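Local coordinates for protein MstE (Scytonema sp. PCC 10023, PDB 6SBF) that probably cyclises linear isoprenoid precursors into the polycyclic scaffolds of merosterols, acting as a single-domain class II (type II) terpene cyclase, at residues Lys247-Cys250 against Phe254-Thr257; Phe266-Cys271 against Ala289-Trp294; Thr139-Asn144 against Arg190-Asp195. The protein carries 1 engineered substitution. All blocks are in the same frame, centred on the assembly; numbering follows the deposited sequence. Where two conformers were deposited one is given.

Contact 1. Residues Lys247-Cys250 against Phe254-Thr257; sequences KRLC and FVAT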
loop_
_atom_site.group_PDB
_atom_site.type_symbol
_atom_site.label_atom_id
_atom_site.label_comp_id
_atom_site.label_asym_id
_atom_site.label_seq_id
_atom_site.Cartn_x
_atom_site.Cartn_y
_atom_site.Cartn_z
ATOM N N LYS A 247 -1.593 -3.134 -20.269
ATOM C CA LYS A 247 -1.766 -4.590 -20.591
ATOM C C LYS A 247 -2.546 -5.312 -19.483
ATOM O O LYS A 247 -3.345 -6.186 -19.756
ATOM C CB LYS A 247 -0.386 -5.216 -20.877
ATOM C CG LYS A 247 -0.425 -6.618 -21.464
ATOM C CD LYS A 247 -0.369 -7.825 -20.539
ATOM C CE LYS A 247 -0.277 -9.127 -21.327
ATOM N NZ LYS A 247 -1.060 -10.238 -20.725
ATOM N N ARG A 248 -2.265 -4.962 -18.241
ATOM C CA ARG A 248 -2.900 -5.580 -17.060
ATOM C C ARG A 248 -4.391 -5.280 -16.973
ATOM O O ARG A 248 -5.177 -6.110 -16.454
ATOM C CB ARG A 248 -2.220 -5.193 -15.759
ATOM C CG ARG A 248 -0.793 -5.692 -15.569
ATOM C CD ARG A 248 -0.718 -7.186 -15.380
ATOM N NE ARG A 248 -1.360 -7.579 -14.122
ATOM C CZ ARG A 248 -1.813 -8.790 -13.827
ATOM N NH1 ARG A 248 -1.616 -9.816 -14.624
ATOM N NH2 ARG A 248 -2.355 -9.026 -12.654
ATOM N N LEU A 249 -4.795 -4.108 -17.402
ATOM C CA LEU A 249 -6.208 -3.730 -17.346
ATOM C C LEU A 249 -6.924 -4.316 -18.558
ATOM O O LEU A 249 -6.539 -4.105 -19.696
ATOM C CB LEU A 249 -6.357 -2.223 -17.291
ATOM C CG LEU A 249 -7.673 -1.799 -16.705
ATOM C CD1 LEU A 249 -7.651 -1.879 -15.185
ATOM C CD2 LEU A 249 -8.054 -0.457 -17.169
ATOM N N CYS A 250 -7.904 -5.148 -18.345
ATOM C CA CYS A 250 -8.610 -5.652 -19.525
ATOM C C CYS A 250 -9.622 -4.595 -19.943
ATOM O O CYS A 250 -9.892 -3.599 -19.244
ATOM C CB CYS A 250 -9.302 -6.968 -19.260
ATOM S SG CYS A 250 -10.761 -6.729 -18.236
ATOM N N PHE A 254 -10.922 -3.882 -15.438
ATOM C CA PHE A 254 -10.325 -4.436 -14.217
ATOM C C PHE A 254 -9.027 -5.180 -14.518
ATOM O O PHE A 254 -8.779 -5.649 -15.662
ATOM C CB PHE A 254 -11.334 -5.352 -13.508
ATOM C CG PHE A 254 -11.887 -6.500 -14.327
ATOM C CD1 PHE A 254 -11.142 -7.652 -14.569
ATOM C CD2 PHE A 254 -13.164 -6.436 -14.861
ATOM C CE1 PHE A 254 -11.678 -8.705 -15.301
ATOM C CE2 PHE A 254 -13.687 -7.458 -15.628
ATOM C CZ PHE A 254 -12.932 -8.588 -15.846
ATOM N N VAL A 255 -8.256 -5.373 -13.459
ATOM C CA VAL A 255 -7.100 -6.267 -13.416
ATOM C C VAL A 255 -7.605 -7.605 -12.932
ATOM O O VAL A 255 -8.081 -7.745 -11.793
ATOM C CB VAL A 255 -5.991 -5.743 -12.513
ATOM C CG1 VAL A 255 -4.842 -6.746 -12.408
ATOM C CG2 VAL A 255 -5.501 -4.395 -13.035
ATOM N N ALA A 256 -7.455 -8.606 -13.806
ATOM C CA ALA A 256 -7.789 -10.011 -13.516
ATOM C C ALA A 256 -6.623 -10.674 -12.803
ATOM O O ALA A 256 -5.474 -10.527 -13.209
ATOM C CB ALA A 256 -8.144 -10.735 -14.794
ATOM N N THR A 257 -6.932 -11.458 -11.785
ATOM C CA THR A 257 -5.958 -12.260 -11.027
ATOM C C THR A 257 -6.423 -13.727 -11.028
ATOM O O THR A 257 -7.585 -14.020 -11.254
ATOM C CB THR A 257 -5.703 -11.673 -9.631
ATOM O OG1 THR A 257 -6.857 -11.969 -8.861
ATOM C CG2 THR A 257 -5.322 -10.215 -9.628
HETATM O O HOH W 1 -2.883 -11.993 -13.325
HETATM O O HOH W 2 -5.584 -8.583 -16.076
#

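Contact 2. Residues Phe266-Cys271 against Ala289-Trp294; sequences FATAWC and AAAIGW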
loop_
_atom_site.group_PDB
_atom_site.type_symbol
_atom_site.label_atom_id
_atom_site.label_comp_id
_atom_site.label_asym_id
_atom_site.label_seq_id
_atom_site.Cartn_x
_atom_site.Cartn_y
_atom_site.Cartn_z
ATOM N N PHE A 266 -8.473 -4.247 -5.308
ATOM C CA PHE A 266 -7.171 -3.733 -4.841
ATOM C C PHE A 266 -6.207 -3.560 -5.987
ATOM O O PHE A 266 -5.551 -2.495 -6.118
ATOM C CB PHE A 266 -6.624 -4.627 -3.726
ATOM C CG PHE A 266 -5.335 -4.215 -3.082
ATOM C CD1 PHE A 266 -5.313 -3.158 -2.176
ATOM C CD2 PHE A 266 -4.164 -4.910 -3.294
ATOM C CE1 PHE A 266 -4.129 -2.834 -1.528
ATOM C CE2 PHE A 266 -3.002 -4.645 -2.635
ATOM C CZ PHE A 266 -2.992 -3.587 -1.737
ATOM N N ALA A 267 -6.036 -4.584 -6.813
ATOM C CA ALA A 267 -5.053 -4.530 -7.899
ATOM C C ALA A 267 -5.542 -3.472 -8.899
ATOM O O ALA A 267 -4.700 -2.807 -9.513
ATOM C CB ALA A 267 -4.862 -5.895 -8.537
ATOM N N THR A 268 -6.832 -3.384 -9.155
ATOM C CA THR A 268 -7.373 -2.414 -10.131
ATOM C C THR A 268 -7.133 -0.970 -9.636
ATOM O O THR A 268 -6.739 -0.122 -10.444
ATOM C CB THR A 268 -8.849 -2.659 -10.434
ATOM O OG1 THR A 268 -8.974 -3.992 -10.946
ATOM C CG2 THR A 268 -9.420 -1.696 -11.419
ATOM N N ALA A 269 -7.307 -0.716 -8.357
ATOM C CA ALA A 269 -7.100 0.639 -7.801
ATOM C C ALA A 269 -5.623 1.000 -7.926
ATOM O O ALA A 269 -5.302 2.149 -8.339
ATOM C CB ALA A 269 -7.549 0.651 -6.355
ATOM N N TRP A 270 -4.719 0.071 -7.640
ATOM C CA TRP A 270 -3.298 0.394 -7.800
ATOM C C TRP A 270 -2.964 0.582 -9.285
ATOM O O TRP A 270 -2.129 1.450 -9.600
ATOM C CB TRP A 270 -2.402 -0.641 -7.088
ATOM C CG TRP A 270 -2.311 -0.370 -5.613
ATOM C CD1 TRP A 270 -2.843 -1.053 -4.556
ATOM C CD2 TRP A 270 -1.621 0.762 -5.035
ATOM N NE1 TRP A 270 -2.522 -0.442 -3.377
ATOM C CE2 TRP A 270 -1.810 0.690 -3.634
ATOM C CE3 TRP A 270 -0.914 1.833 -5.555
ATOM C CZ2 TRP A 270 -1.249 1.645 -2.775
ATOM C CZ3 TRP A 270 -0.338 2.741 -4.710
ATOM C CH2 TRP A 270 -0.529 2.660 -3.354
ATOM N N CYS A 271 -3.543 -0.230 -10.170
ATOM C CA CYS A 271 -3.274 -0.034 -11.601
ATOM C C CYS A 271 -3.781 1.345 -12.043
ATOM O O CYS A 271 -3.124 1.992 -12.887
ATOM C CB CYS A 271 -3.898 -1.169 -12.382
ATOM S SG CYS A 271 -3.350 -1.291 -14.074
ATOM N N ALA A 289 -10.714 5.511 -17.651
ATOM C CA ALA A 289 -12.159 5.711 -17.648
ATOM C C ALA A 289 -12.855 4.379 -17.425
ATOM O O ALA A 289 -13.845 4.304 -16.689
ATOM C CB ALA A 289 -12.580 6.342 -18.952
ATOM N N ALA A 290 -12.356 3.312 -18.052
ATOM C CA ALA A 290 -12.947 1.955 -17.884
ATOM C C ALA A 290 -12.786 1.459 -16.444
ATOM O O ALA A 290 -13.733 0.909 -15.877
ATOM C CB ALA A 290 -12.367 0.970 -18.918
ATOM N N ALA A 291 -11.614 1.664 -15.868
ATOM C CA ALA A 291 -11.308 1.250 -14.488
ATOM C C ALA A 291 -12.207 2.015 -13.514
ATOM O O ALA A 291 -12.758 1.434 -12.562
ATOM C CB ALA A 291 -9.865 1.483 -14.180
ATOM N N ILE A 292 -12.359 3.312 -13.748
ATOM C CA ILE A 292 -13.267 4.126 -12.888
ATOM C C ILE A 292 -14.668 3.513 -12.979
ATOM O O ILE A 292 -15.348 3.347 -11.930
ATOM C CB ILE A 292 -13.237 5.611 -13.299
ATOM C CG1 ILE A 292 -11.903 6.241 -12.929
ATOM C CG2 ILE A 292 -14.408 6.351 -12.677
ATOM C CD1 ILE A 292 -11.676 7.594 -13.610
ATOM N N GLY A 293 -15.167 3.265 -14.187
ATOM C CA GLY A 293 -16.532 2.757 -14.307
ATOM C C GLY A 293 -16.702 1.430 -13.580
ATOM O O GLY A 293 -17.721 1.206 -12.897
ATOM N N TRP A 294 -15.734 0.536 -13.715
ATOM C CA TRP A 294 -15.856 -0.785 -13.083
ATOM C C TRP A 294 -15.813 -0.631 -11.556
ATOM O O TRP A 294 -16.633 -1.232 -10.847
ATOM C CB TRP A 294 -14.745 -1.693 -13.590
ATOM C CG TRP A 294 -14.867 -3.076 -13.027
ATOM C CD1 TRP A 294 -15.663 -4.078 -13.498
ATOM C CD2 TRP A 294 -14.118 -3.593 -11.921
ATOM N NE1 TRP A 294 -15.462 -5.192 -12.714
ATOM C CE2 TRP A 294 -14.501 -4.945 -11.769
ATOM C CE3 TRP A 294 -13.138 -3.083 -11.067
ATOM C CZ2 TRP A 294 -13.966 -5.750 -10.773
ATOM C CZ3 TRP A 294 -12.587 -3.876 -10.086
ATOM C CH2 TRP A 294 -12.990 -5.205 -9.950
#

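Contact 3. Residues Thr139-Asn144 against Arg190-Asp195; sequences THLQPN and RSRLHD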
loop_
_atom_site.group_PDB
_atom_site.type_symbol
_atom_site.label_atom_id
_atom_site.label_comp_id
_atom_site.label_asym_id
_atom_site.label_seq_id
_atom_site.Cartn_x
_atom_site.Cartn_y
_atom_site.Cartn_z
ATOM N N THR A 139 18.387 2.735 9.588
ATOM C CA THR A 139 18.991 1.488 10.101
ATOM C C THR A 139 18.641 0.278 9.213
ATOM O O THR A 139 19.389 -0.700 9.245
ATOM C CB THR A 139 18.565 1.263 11.554
ATOM O OG1 THR A 139 18.839 2.470 12.273
ATOM C CG2 THR A 139 19.297 0.094 12.166
ATOM N N HIS A 140 17.537 0.351 8.476
ATOM C CA HIS A 140 17.023 -0.724 7.631
ATOM C C HIS A 140 17.592 -0.688 6.207
ATOM O O HIS A 140 17.288 -1.632 5.446
ATOM C CB HIS A 140 15.507 -0.646 7.622
ATOM C CG HIS A 140 14.875 -0.956 8.921
ATOM N ND1 HIS A 140 14.826 -2.232 9.454
ATOM C CD2 HIS A 140 14.225 -0.187 9.775
ATOM C CE1 HIS A 140 14.157 -2.181 10.602
ATOM N NE2 HIS A 140 13.789 -0.964 10.812
ATOM N N LEU A 141 18.378 0.326 5.861
ATOM C CA LEU A 141 18.998 0.370 4.544
ATOM C C LEU A 141 20.029 -0.748 4.417
ATOM O O LEU A 141 20.837 -0.912 5.317
ATOM C CB LEU A 141 19.652 1.725 4.344
ATOM C CG LEU A 141 18.701 2.894 4.196
ATOM C CD1 LEU A 141 19.470 4.197 4.332
ATOM C CD2 LEU A 141 17.938 2.812 2.885
ATOM N N GLN A 142 20.006 -1.442 3.271
ATOM C CA GLN A 142 20.874 -2.613 3.020
ATOM C C GLN A 142 22.028 -2.239 2.099
ATOM O O GLN A 142 21.906 -1.342 1.270
ATOM C CB GLN A 142 19.994 -3.712 2.438
ATOM C CG GLN A 142 18.936 -4.224 3.400
ATOM C CD GLN A 142 19.516 -4.627 4.740
ATOM O OE1 GLN A 142 20.336 -5.564 4.791
ATOM N NE2 GLN A 142 19.079 -3.992 5.840
ATOM N N PRO A 143 23.127 -3.018 2.160
ATOM C CA PRO A 143 24.230 -2.917 1.185
ATOM C C PRO A 143 23.845 -2.893 -0.306
ATOM O O PRO A 143 24.463 -2.163 -1.046
ATOM C CB PRO A 143 25.033 -4.194 1.495
ATOM C CG PRO A 143 24.834 -4.396 2.967
ATOM C CD PRO A 143 23.389 -4.037 3.187
ATOM N N ASN A 144 22.722 -3.520 -0.705
ATOM C CA ASN A 144 22.288 -3.527 -2.149
ATOM C C ASN A 144 21.423 -2.326 -2.519
ATOM O O ASN A 144 21.020 -2.211 -3.721
ATOM C CB ASN A 144 21.374 -4.691 -2.559
ATOM C CG ASN A 144 20.012 -4.734 -1.887
ATOM O OD1 ASN A 144 19.460 -3.777 -1.283
ATOM N ND2 ASN A 144 19.441 -5.905 -2.043
ATOM N N ARG A 190 14.188 9.228 -1.214
ATOM C CA ARG A 190 13.896 8.937 -2.623
ATOM C C ARG A 190 15.220 8.782 -3.377
ATOM O O ARG A 190 15.434 7.773 -4.125
ATOM C CB ARG A 190 13.025 10.049 -3.219
ATOM C CG ARG A 190 12.621 9.732 -4.641
ATOM C CD ARG A 190 12.025 10.901 -5.327
ATOM N NE ARG A 190 10.998 11.589 -4.631
ATOM C CZ ARG A 190 11.044 12.873 -4.293
ATOM N NH1 ARG A 190 12.105 13.641 -4.537
ATOM N NH2 ARG A 190 10.015 13.371 -3.679
ATOM N N SER A 191 16.149 9.712 -3.261
ATOM C CA SER A 191 17.456 9.640 -3.965
ATOM C C SER A 191 18.284 8.425 -3.524
ATOM O O SER A 191 18.883 7.781 -4.387
ATOM C CB SER A 191 18.255 10.915 -3.764
ATOM O OG SER A 191 19.525 10.770 -4.392
ATOM N N ARG A 192 18.306 8.103 -2.245
ATOM C CA ARG A 192 19.124 6.998 -1.722
ATOM C C ARG A 192 18.580 5.665 -2.272
ATOM O O ARG A 192 19.403 4.767 -2.526
ATOM C CB ARG A 192 19.089 6.968 -0.189
ATOM C CG ARG A 192 19.930 5.870 0.457
ATOM C CD ARG A 192 21.426 5.770 0.151
ATOM N NE ARG A 192 22.222 6.954 0.494
ATOM C CZ ARG A 192 23.020 7.090 1.573
ATOM N NH1 ARG A 192 23.675 8.222 1.784
ATOM N NH2 ARG A 192 23.145 6.098 2.442
ATOM N N LEU A 193 17.271 5.509 -2.472
ATOM C CA LEU A 193 16.664 4.239 -2.948
ATOM C C LEU A 193 16.594 4.155 -4.485
ATOM O O LEU A 193 16.242 3.123 -5.022
ATOM C CB LEU A 193 15.290 4.109 -2.328
ATOM C CG LEU A 193 15.324 3.892 -0.824
ATOM C CD1 LEU A 193 13.922 4.035 -0.273
ATOM C CD2 LEU A 193 15.828 2.504 -0.475
ATOM N N HIS A 194 16.905 5.236 -5.201
ATOM C CA HIS A 194 16.684 5.326 -6.655
ATOM C C HIS A 194 17.344 4.147 -7.431
ATOM O O HIS A 194 16.699 3.563 -8.293
ATOM C CB HIS A 194 17.196 6.697 -7.142
ATOM C CG HIS A 194 17.258 6.799 -8.625
ATOM N ND1 HIS A 194 18.349 6.339 -9.337
ATOM C CD2 HIS A 194 16.331 7.232 -9.531
ATOM C CE1 HIS A 194 18.130 6.542 -10.626
ATOM N NE2 HIS A 194 16.871 7.071 -10.778
ATOM N N ASP A 195 18.618 3.927 -7.230
ATOM C CA ASP A 195 19.355 2.958 -8.061
ATOM C C ASP A 195 18.760 1.577 -7.818
ATOM O O ASP A 195 18.623 0.798 -8.778
ATOM C CB ASP A 195 20.844 3.055 -7.817
ATOM C CG ASP A 195 21.502 4.316 -8.357
ATOM O OD1 ASP A 195 20.809 5.174 -8.936
ATOM O OD2 ASP A 195 22.709 4.402 -8.190
#

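Contact 1. Residues Lys247-Cys250 against Phe254-Thr257
Chi1 puts SG of Cys-250 (73°) and CG of Phe-254 (57°) between the residue's own backbone N and carbonyl carbon, and this brings sulfur and ring together. In the conformer described, SG sits over the centre of the Phe-254 ring, 3.6 Å from its centroid, a sulfur-aromatic contact; two conformers of Cys-250 are modelled, so it is less certain than the backbone bond. Beside it the backbones share one nearly straight hydrogen bond, Cys-250 N to Phe-254 O at 2.9 Å (170° at the hydrogen). Leu-249 lays CD1 against the backbone of Phe-254 and meets Val-255 CG2 at 3.9 Å. Arg-248, bent along its chain, crosses Val-255 obliquely, with NH2 3.4 Å from CG1 of that valine. Its NH1 gives a 2.8 Å bond to a water lying in the guanidinium plane, and this water donates to Ala-256 O at 3.0 Å. A second water accepts from Ala-256 N at 2.9 Å. NE of Arg-248 forms a salt bridge with Glu-216. An alanine here would remove the guanidinium, and would probably leave Glu-216 without this salt bridge and the water on Ala-256 O without the N-H it accepts. The chemistry changes along the contact as the chain doubles back after helix 235-248: direct backbone bonding and apolar packing at Cys-250 give way to hydrated, charge-balanced contacts at Arg-248.

Contact 2. Residues Phe266-Cys271 against Ala289-Trp294
Thr-268 carries this contact for residues 266-271, touching both Ala-291 and Trp-294 of the neighbouring helix. Coming along the helix, Phe-266 faces the other way: its ring takes Trp-270 CD1 over one face, 3.7 Å above the plane, and packs onto helix 350-363. Ala-267 follows, turned to Glu-216 on helix 215-229. The side chain of Thr-268 points toward helix 282-298. With chi1 at -59° the methyl CG2 stands anti to the backbone N and reaches outward, 4.2 Å from Ala-291 CB and 4.0 Å from Trp-294 CE3. The hydroxyl lies on the other branch, with OG1 3.7 Å from Trp-294 CZ3, approaching the indole obliquely. That oxygen makes its hydrogen bonds away from the indole, to Ser-264 O one turn earlier and to Val-255 N, so a polar atom in a buried place is satisfied without help from helix 282-298. Past it, Ala-269 packs on Ser-359, Trp-270 meets the Tyr-217 ring edge-to-face, and Cys-271 lies on Val-255. On the far helix, Trp-294 extends its side chain anti to its backbone N (chi1 -177°), which carries the six-membered ring across to Thr-268; the indole also meets the Phe-254 ring. The small Ala-291 lets the backbones come close, with 6.9 Å between Thr-268 CA and Ala-291 CA. Two consecutive helices running in roughly opposite directions meet here through a threonine, an alanine and one tryptophan, a packing consistent with the alpha6-alpha6 barrel of this cyclase.

Contact 3. Residues Thr139-Asn144 against Arg190-Asp195
Leu-141 meets Leu-193 and Arg-192 where a loop of the alpha6-alpha6 barrel, between helices 128-138 and 152-158, rests against helix 187-200. The close part is small and apolar. Leu-141 CD2 touches Leu-193 CD2 at 4.0 Å, and the two leucines approach at a slant, methyl to methyl. Both have CG anti to the carbonyl carbon (chi1 -70° in Leu-141), and it is CD2 of Leu-193, a buried residue, that closes the distance. Leu-141 CD1, its other branch, lies 4.2 Å from Arg-192 CG, so one leucine straddles two successive residues of the helix, using a methyl for each.

Toward solvent the contact thins out. Arg-192 lends only its aliphatic stem; beyond CG its chain bends, and the guanidinium stays on the exposed side. Farther along the exposed loop, Asn-144 OD1 bonds Gly-146 N. The polar bonds near the contact are made within each side or to other parts of the chain. In the loop, Gln-142 NE2 bonds His-140 O at 3.0 Å, coming from above the carbonyl plane, while the ring of His-140 reaches Glu-98 through NE2. On the helix, His-194 turns away from the loop and has a carboxylate at each ring nitrogen, Asp-234 OD1 at NE2 and Asp-195 OD1 at ND1; such a setting would tend to favour the charged imidazolium. Asp-195 OD1 takes the proton of His-194 ND1 on its anti lone pair, in the plane of the imidazole, at 2.8 Å.

Along the chain contact 3 closes first, then contact 1, then contact 2. Contacts 1 and 2 are neighbours, their centres 9 Å apart, on the run of helices 235-248, 265-275 and 282-298. Contact 1 lies against both helices of contact 2, residues 254-257 through Val-255 on Cys-271, and Leu-249 at the end of helix 235-248 on Ala-291. Contact 3, on helix 187-200, is remote: its centre is about 31 Å from each of the others, its nearest atoms about 14 Å from contact 2, on the opposite side of the chain's centre. So contacts 1 and 2 belong to one local packing, while contact 3 joins a different part of the barrel.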